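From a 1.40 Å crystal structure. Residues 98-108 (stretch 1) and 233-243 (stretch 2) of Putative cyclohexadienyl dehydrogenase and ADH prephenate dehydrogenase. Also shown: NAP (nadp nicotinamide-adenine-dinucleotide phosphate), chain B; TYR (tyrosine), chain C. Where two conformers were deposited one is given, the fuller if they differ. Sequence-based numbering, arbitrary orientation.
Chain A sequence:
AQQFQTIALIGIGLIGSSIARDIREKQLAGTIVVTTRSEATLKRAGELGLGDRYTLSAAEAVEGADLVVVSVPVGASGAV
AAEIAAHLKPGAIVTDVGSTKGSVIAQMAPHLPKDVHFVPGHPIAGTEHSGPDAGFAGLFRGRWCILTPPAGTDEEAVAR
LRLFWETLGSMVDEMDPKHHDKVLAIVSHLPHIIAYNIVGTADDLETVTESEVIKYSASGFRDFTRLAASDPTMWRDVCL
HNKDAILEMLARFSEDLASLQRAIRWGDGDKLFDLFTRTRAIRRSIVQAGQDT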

# COMPACT_ATOMS: atom_id res chain seq x y z
N GLY A 98 -17.33 -3.92 -14.50
CA GLY A 98 -15.97 -4.29 -14.89
C GLY A 98 -14.91 -3.21 -14.74
O GLY A 98 -15.16 -2.00 -14.92
N SER A 99 -13.69 -3.66 -14.41
CA SER A 99 -12.56 -2.81 -14.20
C SER A 99 -11.96 -2.19 -15.47
O SER A 99 -11.10 -1.30 -15.40
N THR A 100 -12.34 -2.74 -16.61
CA THR A 100 -12.10 -2.22 -17.95
C THR A 100 -13.46 -1.91 -18.60
O THR A 100 -14.47 -2.50 -18.22
N LYS A 101 -13.48 -0.97 -19.55
CA LYS A 101 -14.76 -0.62 -20.19
C LYS A 101 -14.77 -0.79 -21.72
O LYS A 101 -15.76 -1.19 -22.29
N GLY A 102 -13.69 -0.41 -22.40
CA GLY A 102 -13.67 -0.51 -23.87
C GLY A 102 -13.92 -1.92 -24.32
O GLY A 102 -14.71 -2.19 -25.25
N SER A 103 -13.23 -2.86 -23.68
CA SER A 103 -13.37 -4.26 -23.99
C SER A 103 -14.76 -4.79 -23.71
O SER A 103 -15.32 -5.56 -24.51
N VAL A 104 -15.30 -4.40 -22.57
CA VAL A 104 -16.60 -4.87 -22.17
C VAL A 104 -17.65 -4.40 -23.16
O VAL A 104 -18.54 -5.18 -23.59
N ILE A 105 -17.60 -3.13 -23.55
CA ILE A 105 -18.54 -2.62 -24.53
C ILE A 105 -18.43 -3.40 -25.87
O ILE A 105 -19.43 -3.82 -26.44
N ALA A 106 -17.21 -3.58 -26.34
CA ALA A 106 -17.01 -4.30 -27.59
C ALA A 106 -17.50 -5.73 -27.57
O ALA A 106 -17.96 -6.25 -28.60
N GLN A 107 -17.35 -6.39 -26.43
CA GLN A 107 -17.73 -7.80 -26.27
C GLN A 107 -19.23 -7.97 -26.08
O GLN A 107 -19.79 -8.99 -26.51
N MSE A 108 -19.87 -7.01 -25.41
CA MSE A 108 -21.27 -7.16 -25.07
C MSE A 108 -22.24 -6.56 -26.06
O MSE A 108 -23.27 -7.14 -26.36
N THR A 233 -7.80 -14.45 -11.48
CA THR A 233 -8.63 -14.41 -12.69
C THR A 233 -9.01 -12.97 -13.04
O THR A 233 -8.89 -12.57 -14.22
N MSE A 234 -9.45 -12.21 -12.04
CA MSE A 234 -9.82 -10.81 -12.25
C MSE A 234 -8.68 -10.07 -12.89
O MSE A 234 -8.87 -9.32 -13.85
N TRP A 235 -7.47 -10.19 -12.31
CA TRP A 235 -6.34 -9.39 -12.77
C TRP A 235 -5.70 -9.90 -14.04
O TRP A 235 -5.24 -9.07 -14.83
N ARG A 236 -5.70 -11.21 -14.28
CA ARG A 236 -5.36 -11.74 -15.59
C ARG A 236 -6.24 -11.06 -16.63
O ARG A 236 -5.75 -10.53 -17.66
N ASP A 237 -7.55 -11.07 -16.38
CA ASP A 237 -8.45 -10.51 -17.38
C ASP A 237 -8.23 -9.00 -17.62
O ASP A 237 -8.32 -8.54 -18.76
N VAL A 238 -7.99 -8.22 -16.56
CA VAL A 238 -7.71 -6.79 -16.78
C VAL A 238 -6.48 -6.59 -17.68
O VAL A 238 -6.49 -5.74 -18.59
N CYS A 239 -5.41 -7.34 -17.43
CA CYS A 239 -4.20 -7.21 -18.23
C CYS A 239 -4.43 -7.60 -19.69
O CYS A 239 -3.82 -7.01 -20.61
N LEU A 240 -5.27 -8.59 -19.90
CA LEU A 240 -5.60 -9.05 -21.28
C LEU A 240 -6.50 -8.06 -22.02
O LEU A 240 -6.46 -7.96 -23.24
N HIS A 241 -7.35 -7.35 -21.28
CA HIS A 241 -8.38 -6.50 -21.87
C HIS A 241 -8.16 -5.00 -21.77
O HIS A 241 -8.93 -4.24 -22.35
N ASN A 242 -7.10 -4.57 -21.10
CA ASN A 242 -6.70 -3.15 -21.17
C ASN A 242 -5.25 -3.02 -21.63
O ASN A 242 -4.51 -2.15 -21.15
N LYS A 243 -4.84 -3.91 -22.54
CA LYS A 243 -3.45 -4.05 -22.93
C LYS A 243 -2.79 -2.74 -23.35
O LYS A 243 -1.70 -2.41 -22.86

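No direct hydrogen bond joins the two stretches; the one bridging polar link runs through a water, while Ser99 turns to the bound ligands instead. Water 1 accepts from Ser103 N at 2.9 Å and donates to His241 O at 2.8 Å, so it connects an amide in the first turn of the 102-108 helix with a carbonyl in the last residue of the 233-241 helix. The bridge lies where the backbones draw close: the CA atoms of Ser103 and His241 are 5.9 Å apart, and those of Thr100 and Asn242 6.4 Å. The contact is modest, burying 317 Å² summed over both sides.

His241 gives the largest share of that area, 73 Å². Its CA-to-CB bond points toward stretch 1, and chi1 of -70° (m) with chi2 of 101° places the ring beside Ser103 and Gln107, both oblique to it. The ring is held from within its own helix, since His241 ND1 donates to Asp237 O at 3.1 Å. Ser103, also directed toward the partner, is a p rotamer (69°) whose OG comes within 3.4 Å of His241 CB, a contact with carbon. The hydroxyl finds its polar partner inside stretch 1: Ser103 OG and Thr100 OG1 are hydrogen-bonded at 2.9 Å, and either could be the donor. One turn along the helix from Ser103, Gln107 (chi1 -76°, m) points toward stretch 2 and brings NE2 to 3.6 Å from His241 NE2; its OE1 is bonded elsewhere in the structure.

Thr100 points toward stretch 2 with chi1 of 71° (p). Its two branches face different surroundings: OG1 takes the Ser103 bond and lies 4.1 Å from His241 CB, while the methyl packs against carbon atoms, with Thr100 CG2 3.8 Å from Asn242 CB and 4.1 Å from Val238 CG1. The CA-to-CB bond of Val238, a t rotamer (171°), runs sideways, yet the side chain reaches two residues, because its other methyl, Val238 CG2, sits 3.8 Å from Ser99 CB. Lys101, next to Thr100 in sequence, points away; its NZ curls back to donate to Gly98 O and Thr100 O, each at 3.0 Å.

Ser99 ends this series at the ligands. The CA-to-CB bond of Ser99 points toward stretch 2, and chi1 is -63° (m); Ser99 OG hydrogen-bonds NAP O2D at 2.6 Å and tyrosine OH at 2.7 Å. A weak bond from Ser99 N to NAP O2D, 3.4 Å with an angle of 140°, adds a second tie to the cofactor. The selenomethionine Met234 meets Ser99 from stretch 2: CA-to-CB runs sideways, but an extended t, t, t chain (170°, 173°, 162°) carries its end nearer, leaving Met234 CE 3.7 Å from Ser99 OG and also 3.7 Å from tyrosine CE1, with Met234 SE 3.3 Å from NAP N7N. Trp235 points away, although its ring end approaches the bound tyrosine, Trp235 CZ2 lying 3.9 Å from tyrosine CE1.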

# COMPACT_ATOMS: atom_id res chain seq x y z
CB SER A 99 -11.50 -3.59 -13.42
OG SER A 99 -11.97 -3.97 -12.13
CB THR A 100 -11.28 -3.20 -18.85
OG1 THR A 100 -12.09 -4.30 -19.20
CG2 THR A 100 -10.09 -3.72 -18.13
CB LYS A 101 -15.17 0.80 -19.79
CG LYS A 101 -15.53 0.99 -18.30
CD LYS A 101 -16.99 0.83 -17.92
CE LYS A 101 -17.54 -0.54 -18.08
NZ LYS A 101 -17.08 -1.58 -17.16
CB SER A 103 -12.35 -5.15 -23.27
OG SER A 103 -12.60 -5.21 -21.86
CB VAL A 104 -16.92 -4.41 -20.73
CG1 VAL A 104 -18.34 -4.78 -20.37
CG2 VAL A 104 -15.94 -5.04 -19.73
CB ILE A 105 -18.39 -1.11 -24.71
CG1 ILE A 105 -18.79 -0.39 -23.43
CG2 ILE A 105 -19.22 -0.60 -25.87
CD1 ILE A 105 -18.32 1.05 -23.37
CB ALA A 106 -15.55 -4.27 -27.98
CB GLN A 107 -17.07 -8.42 -25.03
CG GLN A 107 -15.59 -8.77 -25.15
CD GLN A 107 -15.19 -9.99 -24.30
OE1 GLN A 107 -15.92 -10.45 -23.41
NE2 GLN A 107 -14.01 -10.50 -24.57
CB MSE A 108 -21.60 -6.55 -23.69
CG MSE A 108 -20.86 -7.26 -22.54
SE MSE A 108 -21.44 -6.64 -20.74
CE MSE A 108 -23.14 -7.61 -20.63
CB THR A 233 -9.89 -15.28 -12.55
OG1 THR A 233 -9.51 -16.63 -12.25
CG2 THR A 233 -10.70 -15.27 -13.79
CB MSE A 234 -10.18 -10.15 -10.89
CG MSE A 234 -10.36 -8.64 -10.95
SE MSE A 234 -11.01 -8.00 -9.25
CE MSE A 234 -10.51 -6.19 -9.61
CB TRP A 235 -5.31 -9.18 -11.61
CG TRP A 235 -5.90 -8.16 -10.68
CD1 TRP A 235 -6.51 -8.37 -9.48
CD2 TRP A 235 -6.04 -6.76 -10.97
NE1 TRP A 235 -7.01 -7.18 -9.01
CE2 TRP A 235 -6.72 -6.17 -9.89
CE3 TRP A 235 -5.61 -5.94 -12.01
CZ2 TRP A 235 -7.03 -4.81 -9.87
CZ3 TRP A 235 -5.93 -4.63 -11.99
CH2 TRP A 235 -6.65 -4.06 -10.93
CB ARG A 236 -5.52 -13.25 -15.64
CG ARG A 236 -5.32 -13.83 -17.04
CD ARG A 236 -5.92 -15.21 -17.17
NE ARG A 236 -7.35 -15.14 -17.13
CZ ARG A 236 -8.16 -16.17 -16.98
NH1 ARG A 236 -7.66 -17.38 -16.77
NH2 ARG A 236 -9.47 -15.99 -17.03
CB ASP A 237 -9.90 -10.81 -17.02
CG ASP A 237 -10.29 -12.25 -17.30
OD1 ASP A 237 -9.43 -13.11 -17.68
OD2 ASP A 237 -11.54 -12.51 -17.19
CB VAL A 238 -7.50 -6.07 -15.42
CG1 VAL A 238 -6.99 -4.67 -15.63
CG2 VAL A 238 -8.79 -5.98 -14.66
CB CYS A 239 -3.09 -8.10 -17.66
SG CYS A 239 -2.41 -7.50 -16.11
CB LEU A 240 -6.31 -10.41 -21.25
CG LEU A 240 -5.45 -11.61 -20.80
CD1 LEU A 240 -6.28 -12.86 -20.56
CD2 LEU A 240 -4.31 -11.88 -21.76
CB HIS A 241 -9.75 -6.93 -21.30
CG HIS A 241 -10.14 -8.25 -21.84
ND1 HIS A 241 -10.03 -9.44 -21.18
CD2 HIS A 241 -10.54 -8.55 -23.10
CE1 HIS A 241 -10.40 -10.42 -22.00
NE2 HIS A 241 -10.70 -9.90 -23.16
CB ASN A 242 -6.90 -2.43 -19.83
CG ASN A 242 -6.95 -0.91 -19.99
OD1 ASN A 242 -7.29 -0.41 -21.05
ND2 ASN A 242 -6.69 -0.18 -18.91
CB LYS A 243 -3.37 -5.10 -24.08
CG LYS A 243 -2.00 -5.25 -24.71
CD LYS A 243 -2.16 -6.06 -26.01
CE LYS A 243 -0.89 -6.25 -26.70
NZ LYS A 243 -1.11 -6.97 -27.97
PA NAP B . -15.31 -12.31 -7.46
O1A NAP B . -15.54 -11.97 -6.04
O2A NAP B . -14.25 -13.27 -7.88
O5B NAP B . -16.69 -12.85 -8.07
C5B NAP B . -16.72 -13.44 -9.37
C4B NAP B . -18.14 -13.77 -9.82
O4B NAP B . -18.10 -14.06 -11.21
C3B NAP B . -18.69 -15.02 -9.17
O3B NAP B . -20.11 -15.00 -9.14
C2B NAP B . -18.28 -16.11 -10.13
O2B NAP B . -19.16 -17.20 -10.10
C1B NAP B . -18.44 -15.41 -11.45
N9A NAP B . -17.65 -15.93 -12.60
C8A NAP B . -16.35 -16.16 -12.65
N7A NAP B . -15.92 -16.56 -13.83
C5A NAP B . -17.05 -16.60 -14.60
C6A NAP B . -17.27 -16.97 -15.94
N6A NAP B . -16.26 -17.36 -16.74
N1A NAP B . -18.51 -16.87 -16.39
C2A NAP B . -19.47 -16.47 -15.59
N3A NAP B . -19.37 -16.12 -14.32
C4A NAP B . -18.13 -16.21 -13.85
O3 NAP B . -15.12 -10.97 -8.33
PN NAP B . -15.46 -9.43 -8.07
O1N NAP B . -14.36 -8.92 -7.30
O2N NAP B . -16.83 -9.27 -7.60
O5D NAP B . -15.29 -8.82 -9.56
C5D NAP B . -16.34 -8.81 -10.50
C4D NAP B . -16.10 -7.67 -11.48
O4D NAP B . -15.98 -6.47 -10.75
C3D NAP B . -14.83 -7.80 -12.27
O3D NAP B . -15.06 -7.41 -13.61
C2D NAP B . -13.86 -6.87 -11.59
O2D NAP B . -12.92 -6.39 -12.52
C1D NAP B . -14.83 -5.77 -11.16
N1N NAP B . -14.44 -5.00 -9.97
C2N NAP B . -13.77 -5.58 -8.97
C3N NAP B . -13.39 -4.86 -7.86
C7N NAP B . -12.61 -5.45 -6.71
O7N NAP B . -12.04 -4.71 -5.96
N7N NAP B . -12.60 -6.76 -6.58
C4N NAP B . -13.74 -3.54 -7.80
C5N NAP B . -14.45 -2.98 -8.83
C6N NAP B . -14.77 -3.71 -9.94
P2B NAP B . -18.74 -18.60 -9.41
O1X NAP B . -18.13 -18.26 -8.09
O2X NAP B . -20.05 -19.32 -9.29
O3X NAP B . -17.74 -19.31 -10.29
N TYR C . -9.48 -4.11 -4.96
CA TYR C . -8.75 -2.82 -4.82
C TYR C . -8.29 -2.65 -3.40
O TYR C . -8.52 -3.57 -2.61
CB TYR C . -9.64 -1.64 -5.24
CG TYR C . -10.15 -1.71 -6.68
CD1 TYR C . -9.58 -2.54 -7.64
CD2 TYR C . -11.22 -0.93 -7.05
CE1 TYR C . -10.08 -2.58 -8.94
CE2 TYR C . -11.71 -0.92 -8.33
CZ TYR C . -11.16 -1.76 -9.28
OH TYR C . -11.68 -1.82 -10.55
OXT TYR C . -7.70 -1.59 -3.08
O HOH W 1 -10.80 -2.20 -22.20